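D-alanyl-D-alanine carboxypeptidase (Streptococcus pneumoniae R6, PDB 1XP4) probably removes the terminal D-alanine from cell-wall peptidoglycan precursors, acting as a penicillin-binding serine carboxypeptidase of the S11 family. Local coordinates at residues A13-I18 with N252-D257; K44-Y49 with A129-W134; T279-V284 with L315-G320. One frame throughout, in Å; residues are numbered along the deposited sequence.

Contact 1: residues A13-I18 with N252-D257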
loop_
_atom_site.group_PDB
_atom_site.type_symbol
_atom_site.label_atom_id
_atom_site.label_comp_id
_atom_site.label_asym_id
_atom_site.label_seq_id
_atom_site.Cartn_x
_atom_site.Cartn_y
_atom_site.Cartn_z
ATOM N N ALA A 13 -14.531 -15.364 1.090
ATOM C CA ALA A 13 -14.161 -16.582 1.799
ATOM C C ALA A 13 -12.860 -16.375 2.573
ATOM O O ALA A 13 -11.862 -17.076 2.358
ATOM C CB ALA A 13 -14.019 -17.726 0.810
ATOM N N ALA A 14 -12.890 -15.398 3.471
ATOM C CA ALA A 14 -11.743 -15.055 4.304
ATOM C C ALA A 14 -12.319 -14.495 5.597
ATOM O O ALA A 14 -13.424 -13.952 5.590
ATOM C CB ALA A 14 -10.883 -14.007 3.609
ATOM N N LYS A 15 -11.590 -14.626 6.701
ATOM C CA LYS A 15 -12.093 -14.131 7.975
ATOM C C LYS A 15 -12.100 -12.617 8.056
ATOM O O LYS A 15 -12.987 -12.038 8.677
ATOM C CB LYS A 15 -11.273 -14.690 9.139
ATOM C CG LYS A 15 -11.360 -16.190 9.276
ATOM C CD LYS A 15 -11.038 -16.649 10.690
ATOM C CE LYS A 15 -11.067 -18.177 10.788
ATOM N NZ LYS A 15 -12.360 -18.755 10.308
ATOM N N HIS A 16 -11.123 -11.978 7.420
ATOM C CA HIS A 16 -11.015 -10.522 7.461
ATOM C C HIS A 16 -10.553 -9.982 6.134
ATOM O O HIS A 16 -9.685 -10.571 5.493
ATOM C CB HIS A 16 -9.996 -10.101 8.513
ATOM C CG HIS A 16 -10.230 -10.717 9.850
ATOM N ND1 HIS A 16 -11.161 -10.226 10.740
ATOM C CD2 HIS A 16 -9.690 -11.814 10.432
ATOM C CE1 HIS A 16 -11.182 -10.994 11.815
ATOM N NE2 HIS A 16 -10.301 -11.965 11.653
ATOM N N ALA A 17 -11.103 -8.844 5.730
ATOM C CA ALA A 17 -10.700 -8.259 4.464
ATOM C C ALA A 17 -11.224 -6.847 4.282
ATOM O O ALA A 17 -12.214 -6.453 4.900
ATOM C CB ALA A 17 -11.176 -9.146 3.311
ATOM N N ILE A 18 -10.540 -6.090 3.430
ATOM C CA ILE A 18 -10.942 -4.729 3.109
ATOM C C ILE A 18 -10.327 -4.381 1.765
ATOM O O ILE A 18 -9.227 -4.830 1.439
ATOM C CB ILE A 18 -10.451 -3.699 4.155
ATOM C CG1 ILE A 18 -11.133 -2.350 3.905
ATOM C CG2 ILE A 18 -8.933 -3.533 4.062
ATOM C CD1 ILE A 18 -10.858 -1.304 4.970
ATOM N N ASN A 252 -7.713 -13.921 6.179
ATOM C CA ASN A 252 -7.519 -15.269 6.603
ATOM C C ASN A 252 -8.372 -16.177 5.748
ATOM O O ASN A 252 -9.519 -16.481 6.059
ATOM C CB ASN A 252 -7.979 -15.371 8.030
ATOM C CG ASN A 252 -7.321 -16.583 8.609
ATOM O OD1 ASN A 252 -7.020 -16.642 9.813
ATOM N ND2 ASN A 252 -6.998 -17.527 7.732
ATOM N N ALA A 253 -7.830 -16.548 4.547
ATOM C CA ALA A 253 -8.664 -17.080 3.515
ATOM C C ALA A 253 -9.049 -18.440 3.937
ATOM O O ALA A 253 -8.258 -19.157 4.502
ATOM C CB ALA A 253 -7.900 -17.145 2.202
ATOM N N ASP A 254 -10.299 -18.786 3.677
ATOM C CA ASP A 254 -10.624 -20.060 4.262
ATOM C C ASP A 254 -9.865 -21.087 3.520
ATOM O O ASP A 254 -9.624 -20.977 2.322
ATOM C CB ASP A 254 -12.127 -20.354 4.168
ATOM C CG ASP A 254 -12.914 -19.310 4.940
ATOM O OD1 ASP A 254 -12.335 -18.703 5.832
ATOM O OD2 ASP A 254 -14.042 -19.038 4.569
ATOM N N HIS A 255 -9.419 -22.086 4.265
ATOM C CA HIS A 255 -8.521 -22.998 3.638
ATOM C C HIS A 255 -9.360 -23.970 2.817
ATOM O O HIS A 255 -10.328 -24.553 3.268
ATOM C CB HIS A 255 -7.720 -23.704 4.737
ATOM C CG HIS A 255 -6.964 -24.874 4.158
ATOM N ND1 HIS A 255 -5.731 -24.755 3.627
ATOM C CD2 HIS A 255 -7.392 -26.194 3.990
ATOM C CE1 HIS A 255 -5.395 -25.991 3.226
ATOM N NE2 HIS A 255 -6.366 -26.875 3.436
ATOM N N GLN A 256 -9.033 -24.014 1.519
ATOM C CA GLN A 256 -9.679 -24.963 0.619
ATOM C C GLN A 256 -8.669 -26.052 0.231
ATOM O O GLN A 256 -7.514 -25.850 -0.058
ATOM C CB GLN A 256 -10.141 -24.209 -0.630
ATOM C CG GLN A 256 -11.112 -23.067 -0.316
ATOM C CD GLN A 256 -12.404 -23.582 0.285
ATOM O OE1 GLN A 256 -13.035 -24.527 -0.158
ATOM N NE2 GLN A 256 -12.860 -22.809 1.283
ATOM N N ASP A 257 -9.151 -27.283 0.355
ATOM C CA ASP A 257 -8.264 -28.419 0.189
ATOM C C ASP A 257 -7.816 -28.597 -1.254
ATOM O O ASP A 257 -6.668 -28.954 -1.508
ATOM C CB ASP A 257 -8.921 -29.705 0.676
ATOM C CG ASP A 257 -8.005 -30.902 0.531
ATOM O OD1 ASP A 257 -6.986 -30.950 1.259
ATOM O OD2 ASP A 257 -8.287 -31.780 -0.314
#

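Contact 2: residues K44-Y49 with A129-W134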
loop_
_atom_site.group_PDB
_atom_site.type_symbol
_atom_site.label_atom_id
_atom_site.label_comp_id
_atom_site.label_asym_id
_atom_site.label_seq_id
_atom_site.Cartn_x
_atom_site.Cartn_y
_atom_site.Cartn_z
ATOM N N LYS A 44 6.470 -7.352 6.248
ATOM C CA LYS A 44 7.574 -6.810 5.474
ATOM C C LYS A 44 7.266 -5.523 4.698
ATOM O O LYS A 44 8.173 -4.896 4.155
ATOM C CB LYS A 44 8.100 -7.890 4.532
ATOM C CG LYS A 44 8.626 -9.122 5.260
ATOM C CD LYS A 44 9.191 -10.150 4.292
ATOM C CE LYS A 44 9.883 -11.305 5.015
ATOM N NZ LYS A 44 8.932 -12.190 5.744
ATOM N N LEU A 45 6.002 -5.121 4.643
ATOM C CA LEU A 45 5.660 -3.899 3.937
ATOM C C LEU A 45 6.071 -2.721 4.798
ATOM O O LEU A 45 6.647 -1.736 4.315
ATOM C CB LEU A 45 4.162 -3.832 3.656
ATOM C CG LEU A 45 3.600 -4.874 2.687
ATOM C CD1 LEU A 45 2.116 -4.610 2.481
ATOM C CD2 LEU A 45 4.353 -4.815 1.356
ATOM N N ILE A 46 5.770 -2.813 6.087
ATOM C CA ILE A 46 6.140 -1.736 6.982
ATOM C C ILE A 46 7.663 -1.661 6.935
ATOM O O ILE A 46 8.239 -0.580 6.840
ATOM C CB ILE A 46 5.673 -2.018 8.418
ATOM C CG1 ILE A 46 4.209 -2.474 8.414
ATOM C CG2 ILE A 46 5.808 -0.751 9.252
ATOM C CD1 ILE A 46 3.733 -3.025 9.744
ATOM N N THR A 47 8.306 -2.825 6.970
ATOM C CA THR A 47 9.767 -2.920 6.924
ATOM C C THR A 47 10.340 -2.209 5.708
ATOM O O THR A 47 11.215 -1.348 5.818
ATOM C CB THR A 47 10.229 -4.391 6.868
ATOM O OG1 THR A 47 9.858 -5.060 8.083
ATOM C CG2 THR A 47 11.735 -4.468 6.684
ATOM N N VAL A 48 9.827 -2.587 4.548
ATOM C CA VAL A 48 10.257 -2.031 3.277
ATOM C C VAL A 48 10.043 -0.516 3.170
ATOM O O VAL A 48 10.757 0.163 2.422
ATOM C CB VAL A 48 9.536 -2.784 2.126
ATOM C CG1 VAL A 48 9.449 -1.924 0.888
ATOM C CG2 VAL A 48 10.289 -4.076 1.813
ATOM N N TYR A 49 9.073 0.019 3.916
ATOM C CA TYR A 49 8.813 1.458 3.884
ATOM C C TYR A 49 9.956 2.206 4.542
ATOM O O TYR A 49 10.340 3.280 4.096
ATOM C CB TYR A 49 7.530 1.818 4.626
ATOM C CG TYR A 49 7.113 3.259 4.427
ATOM C CD1 TYR A 49 6.330 3.630 3.331
ATOM C CD2 TYR A 49 7.506 4.255 5.323
ATOM C CE1 TYR A 49 5.938 4.958 3.132
ATOM C CE2 TYR A 49 7.123 5.592 5.133
ATOM C CZ TYR A 49 6.336 5.934 4.036
ATOM O OH TYR A 49 5.923 7.235 3.845
ATOM N N ALA A 129 6.923 3.491 15.720
ATOM C CA ALA A 129 6.771 4.931 15.641
ATOM C C ALA A 129 6.084 5.315 14.352
ATOM O O ALA A 129 5.147 6.118 14.355
ATOM C CB ALA A 129 8.122 5.604 15.730
ATOM N N LYS A 130 6.556 4.736 13.250
ATOM C CA LYS A 130 5.997 5.010 11.933
ATOM C C LYS A 130 4.498 4.717 11.901
ATOM O O LYS A 130 3.716 5.496 11.359
ATOM C CB LYS A 130 6.718 4.170 10.878
ATOM C CG LYS A 130 6.209 4.379 9.465
ATOM C CD LYS A 130 6.272 5.849 9.039
ATOM C CE LYS A 130 7.704 6.363 8.884
ATOM N NZ LYS A 130 7.739 7.740 8.293
ATOM N N LEU A 131 4.087 3.593 12.478
ATOM C CA LEU A 131 2.674 3.268 12.489
ATOM C C LEU A 131 1.884 4.341 13.241
ATOM O O LEU A 131 0.790 4.720 12.820
ATOM C CB LEU A 131 2.438 1.887 13.117
ATOM C CG LEU A 131 2.909 0.655 12.329
ATOM C CD1 LEU A 131 2.489 -0.607 13.068
ATOM C CD2 LEU A 131 2.308 0.648 10.939
ATOM N N LEU A 132 2.434 4.838 14.346
ATOM C CA LEU A 132 1.744 5.863 15.125
ATOM C C LEU A 132 1.593 7.145 14.325
ATOM O O LEU A 132 0.628 7.882 14.502
ATOM C CB LEU A 132 2.493 6.145 16.426
ATOM C CG LEU A 132 2.399 5.025 17.462
ATOM C CD1 LEU A 132 3.231 5.368 18.681
ATOM C CD2 LEU A 132 0.942 4.818 17.843
ATOM N N GLU A 133 2.560 7.413 13.455
ATOM C CA GLU A 133 2.520 8.589 12.596
ATOM C C GLU A 133 1.311 8.468 11.680
ATOM O O GLU A 133 0.547 9.411 11.493
ATOM C CB GLU A 133 3.760 8.646 11.718
ATOM C CG GLU A 133 4.815 9.606 12.150
ATOM C CD GLU A 133 5.950 9.642 11.155
ATOM O OE1 GLU A 133 5.668 9.772 9.944
ATOM O OE2 GLU A 133 7.121 9.539 11.582
ATOM N N TRP A 134 1.161 7.285 11.102
ATOM C CA TRP A 134 0.076 7.002 10.189
ATOM C C TRP A 134 -1.294 6.907 10.853
ATOM O O TRP A 134 -2.295 6.662 10.185
ATOM C CB TRP A 134 0.383 5.714 9.428
ATOM C CG TRP A 134 1.586 5.818 8.525
ATOM C CD1 TRP A 134 2.050 6.946 7.906
ATOM C CD2 TRP A 134 2.410 4.739 8.062
ATOM N NE1 TRP A 134 3.103 6.638 7.080
ATOM C CE2 TRP A 134 3.343 5.292 7.148
ATOM C CE3 TRP A 134 2.442 3.361 8.308
ATOM C CZ2 TRP A 134 4.309 4.510 6.498
ATOM C CZ3 TRP A 134 3.398 2.585 7.661
ATOM C CH2 TRP A 134 4.315 3.162 6.761
#

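Contact 3: residues T279-V284 with L315-G320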
loop_
_atom_site.group_PDB
_atom_site.type_symbol
_atom_site.label_atom_id
_atom_site.label_comp_id
_atom_site.label_asym_id
_atom_site.label_seq_id
_atom_site.Cartn_x
_atom_site.Cartn_y
_atom_site.Cartn_z
ATOM N N THR A 279 -17.453 2.121 -10.522
ATOM C CA THR A 279 -16.833 2.545 -11.765
ATOM C C THR A 279 -16.312 3.969 -11.619
ATOM O O THR A 279 -16.656 4.661 -10.671
ATOM C CB THR A 279 -17.853 2.497 -12.912
ATOM O OG1 THR A 279 -17.287 3.093 -14.077
ATOM C CG2 THR A 279 -19.111 3.260 -12.537
ATOM N N LEU A 280 -15.470 4.396 -12.550
ATOM C CA LEU A 280 -14.927 5.750 -12.522
ATOM C C LEU A 280 -15.619 6.581 -13.593
ATOM O O LEU A 280 -15.358 6.394 -14.780
ATOM C CB LEU A 280 -13.419 5.751 -12.806
ATOM C CG LEU A 280 -12.427 5.166 -11.801
ATOM C CD1 LEU A 280 -11.025 5.300 -12.369
ATOM C CD2 LEU A 280 -12.536 5.890 -10.456
ATOM N N ARG A 281 -16.505 7.484 -13.182
ATOM C CA ARG A 281 -17.191 8.337 -14.140
ATOM C C ARG A 281 -16.414 9.645 -14.209
ATOM O O ARG A 281 -16.104 10.235 -13.177
ATOM C CB ARG A 281 -18.633 8.601 -13.696
ATOM C CG ARG A 281 -19.466 9.305 -14.763
ATOM C CD ARG A 281 -20.927 9.511 -14.362
ATOM N NE ARG A 281 -21.690 10.128 -15.451
ATOM C CZ ARG A 281 -22.964 10.505 -15.362
ATOM N NH1 ARG A 281 -23.631 10.328 -14.227
ATOM N NH2 ARG A 281 -23.571 11.063 -16.407
ATOM N N LYS A 282 -16.074 10.085 -15.419
ATOM C CA LYS A 282 -15.330 11.331 -15.587
ATOM C C LYS A 282 -16.298 12.495 -15.428
ATOM O O LYS A 282 -17.309 12.568 -16.127
ATOM C CB LYS A 282 -14.663 11.375 -16.969
ATOM C CG LYS A 282 -13.715 12.558 -17.182
ATOM C CD LYS A 282 -12.772 12.337 -18.365
ATOM C CE LYS A 282 -13.529 12.136 -19.672
ATOM N NZ LYS A 282 -12.620 11.814 -20.809
ATOM N N ILE A 283 -15.991 13.397 -14.498
ATOM C CA ILE A 283 -16.850 14.549 -14.239
ATOM C C ILE A 283 -16.343 15.848 -14.848
ATOM O O ILE A 283 -17.137 16.688 -15.267
ATOM C CB ILE A 283 -17.058 14.777 -12.721
ATOM C CG1 ILE A 283 -15.711 14.992 -12.027
ATOM C CG2 ILE A 283 -17.819 13.607 -12.126
ATOM C CD1 ILE A 283 -15.828 15.444 -10.580
ATOM N N VAL A 284 -15.027 16.025 -14.880
ATOM C CA VAL A 284 -14.446 17.230 -15.454
ATOM C C VAL A 284 -13.351 16.844 -16.433
ATOM O O VAL A 284 -12.562 15.932 -16.185
ATOM C CB VAL A 284 -13.857 18.168 -14.368
ATOM C CG1 VAL A 284 -13.347 19.458 -15.005
ATOM C CG2 VAL A 284 -14.916 18.485 -13.333
ATOM N N LEU A 315 -14.255 10.154 -10.523
ATOM C CA LEU A 315 -14.750 9.866 -9.180
ATOM C C LEU A 315 -15.280 8.445 -9.157
ATOM O O LEU A 315 -15.730 7.930 -10.182
ATOM C CB LEU A 315 -15.897 10.800 -8.807
ATOM C CG LEU A 315 -15.686 12.309 -8.806
ATOM C CD1 LEU A 315 -16.976 12.935 -8.394
ATOM C CD2 LEU A 315 -14.581 12.715 -7.857
ATOM N N ILE A 316 -15.220 7.810 -7.991
ATOM C CA ILE A 316 -15.740 6.461 -7.859
ATOM C C ILE A 316 -17.253 6.610 -7.747
ATOM O O ILE A 316 -17.734 7.473 -7.019
ATOM C CB ILE A 316 -15.227 5.771 -6.589
ATOM C CG1 ILE A 316 -13.711 5.863 -6.517
ATOM C CG2 ILE A 316 -15.632 4.302 -6.601
ATOM C CD1 ILE A 316 -13.143 5.096 -5.358
ATOM N N GLU A 317 -18.002 5.786 -8.470
ATOM C CA GLU A 317 -19.457 5.852 -8.425
ATOM C C GLU A 317 -20.047 4.445 -8.450
ATOM O O GLU A 317 -19.660 3.612 -9.275
ATOM C CB GLU A 317 -19.988 6.664 -9.616
ATOM C CG GLU A 317 -21.507 6.854 -9.636
ATOM C CD GLU A 317 -21.994 7.590 -10.885
ATOM O OE1 GLU A 317 -21.564 7.215 -11.999
ATOM O OE2 GLU A 317 -22.813 8.530 -10.757
ATOM N N ARG A 318 -20.965 4.172 -7.531
ATOM C CA ARG A 318 -21.782 3.008 -7.672
ATOM C C ARG A 318 -22.588 3.073 -8.989
ATOM O O ARG A 318 -22.872 4.130 -9.543
ATOM C CB ARG A 318 -22.661 2.915 -6.445
ATOM C CG ARG A 318 -22.503 1.595 -5.702
ATOM C CD ARG A 318 -23.460 1.499 -4.514
ATOM N NE ARG A 318 -23.129 0.344 -3.700
ATOM C CZ ARG A 318 -22.402 0.586 -2.607
ATOM N NH1 ARG A 318 -22.053 1.808 -2.308
ATOM N NH2 ARG A 318 -22.074 -0.412 -1.797
ATOM N N VAL A 319 -22.832 1.910 -9.597
ATOM C CA VAL A 319 -23.555 1.918 -10.866
ATOM C C VAL A 319 -25.047 1.609 -10.682
ATOM O O VAL A 319 -25.421 0.601 -10.110
ATOM C CB VAL A 319 -22.963 0.826 -11.798
ATOM C CG1 VAL A 319 -21.478 0.589 -11.541
ATOM C CG2 VAL A 319 -23.688 -0.497 -11.687
ATOM N N GLY A 320 -25.896 2.571 -11.153
ATOM C CA GLY A 320 -27.310 2.273 -10.862
ATOM C C GLY A 320 -28.009 3.271 -9.912
ATOM O O GLY A 320 -29.214 3.298 -9.717
#

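Contact 1: residues A13-I18 with N252-D257
Two backbone hydrogen bonds carry this contact. D254 N gives its hydrogen to A13 O at 2.7 Å, almost straight at 170°. K15 N gives its hydrogen to N252 O at 2.9 Å and is more bent. In both bonds the donor stands above the plane of the carbonyl group. The bonds lie on either side of a single bridge between A14 and A253, whose CA atoms are 3.8 Å apart. Close CA-H...O contacts fill in the same place, with A14 CA 3.2 Å from N252 O.

The bridge lies at the end of the pairing of strands 17-21 and 244-253, neighbours in the five-stranded antiparallel sheet of the penicillin-binding domain. A14 lies in the lead-in to strand 17-21, which starts at A17, and segment 252-257 turns a corner at N252. Further along, H16 bonds to L251 and I18 to V249 through the backbone.

Among side chains, K15 and N252 run side by side and point the same way. The K15 CB atom lies 3.5 Å from N252 CB, so the aliphatic parts touch. K15 CG, anti to its carbonyl carbon (chi1 -64°), also lies against N252 CB.

Charge adds a looser element. K15 NZ stays 4.5 Å from D254 OD1, beyond a salt bridge. The D254 carboxylate instead rests beside the A13 backbone, its OD2 atom 3.5 Å from A13 C.

Contact 2: residues K44-Y49 with A129-W134
Both segments are helical, and their backbones do not touch. The nearest CA atoms, those of I46 and L131, are 8.2 Å from each other. Segment 44-49 opens helix 44-57, and 129-134 is the end of helix 120-133, with W134 just past it. Both helices belong to the helical part of the penicillin-binding fold. Helix 44-57 begins with K44 of the SxxK motif, the predicted proton acceptor. K44 makes no contact with 129-134; its NZ bonds to S41 OG and N106 OD1.

No hydrogen bond crosses between the segments, so side chains make the contact. Y49 and W134 reach toward each other tip to tip in a T-shaped (edge-to-face) pair. The edge of the indole six-membered ring meets the face of the tyrosine ring. The ring planes stand at 82° and the centroids are 4.7 Å apart. Y49 CG is anti to the backbone N (chi1 -171°), which carries its ring out toward the second helix. Y184 makes another edge-to-face pair with Y49.

K130 crosses the Y49 side chain at about a right angle. Bends at chi2 and chi3 bring its NZ to the ring edge, 3.9 Å from Y49 CE2. The charge is held by salt bridges to E53 and to E133, the hydrogen bond within the latter being weak. I46 and L131 also cross at about a right angle, with I46 CD1 4.1 Å from L131 CD2. The indole tip lies over the centre of the tyrosine ring, W134 CZ2 standing 3.2 Å above its plane.

Contact 3: residues T279-V284 with L315-G320
Four backbone hydrogen bonds join the strands, two in each of two pairs. T279 and E317 form one hydrogen-bonded antiparallel pair, with E317 N to T279 O at 2.8 Å and T279 N to E317 O at 2.9 Å. R281 and L315 form the other, its bonds somewhat longer. R281 N approaches L315 O nearly along the C=O axis, while L315 N stands above the plane of the R281 carbonyl. L280 and I316 form the non-hydrogen-bonded pair between them. The short strand axes run at 120° to each other, so the ribbon is strongly twisted. It is a two-stranded sheet in the C-terminal domain. Further along the same strands, I283 and V284 both face I313 in a classic beta bulge.

Apolar contacts lie on both faces. The side chains of I283 and L315 cross at about a right angle, with I283 CD1 3.5 Å from L315 CD1. L280 and I316 share the other face, with L280 CD2 4.1 Å from I316 CG1. I316 also touches K26 and L28 of strand 26-31. Near the end of the pairing, T279 CG2 meets V319 CG1 at 3.7 Å.

The polar side chains R281 and E317 lie alongside each other, both extended. E317 OE1 rests 3.4 Å from R281 CD, and OE2 comes to the guanidinium edge, 4.0 Å from R281 NH1. That salt bridge is long, so the backbone bonds probably hold the strands together and the charges add a weaker attraction.

Contact 2 is the buried one, and contacts 1 and 3 are partly buried. Contacts 1 and 2 share the penicillin-binding domain, with centres 25 Å apart, yet use different elements: the ends of sheet strands and the loops beside them in one, helices in the other. Along the chain, both segments of contact 2 fall between those of contact 1. Contact 3 comes later, in the C-terminal domain, its centre about 30 Å from that of contact 1. Contacts 1 and 3 depend on backbone hydrogen bonds, two about a single bridge in the first and four in two pairs in the third. Contact 2 has none between its segments and relies on aromatic and apolar side chains. One of its segments holds the predicted catalytic K44, which does not itself touch the other.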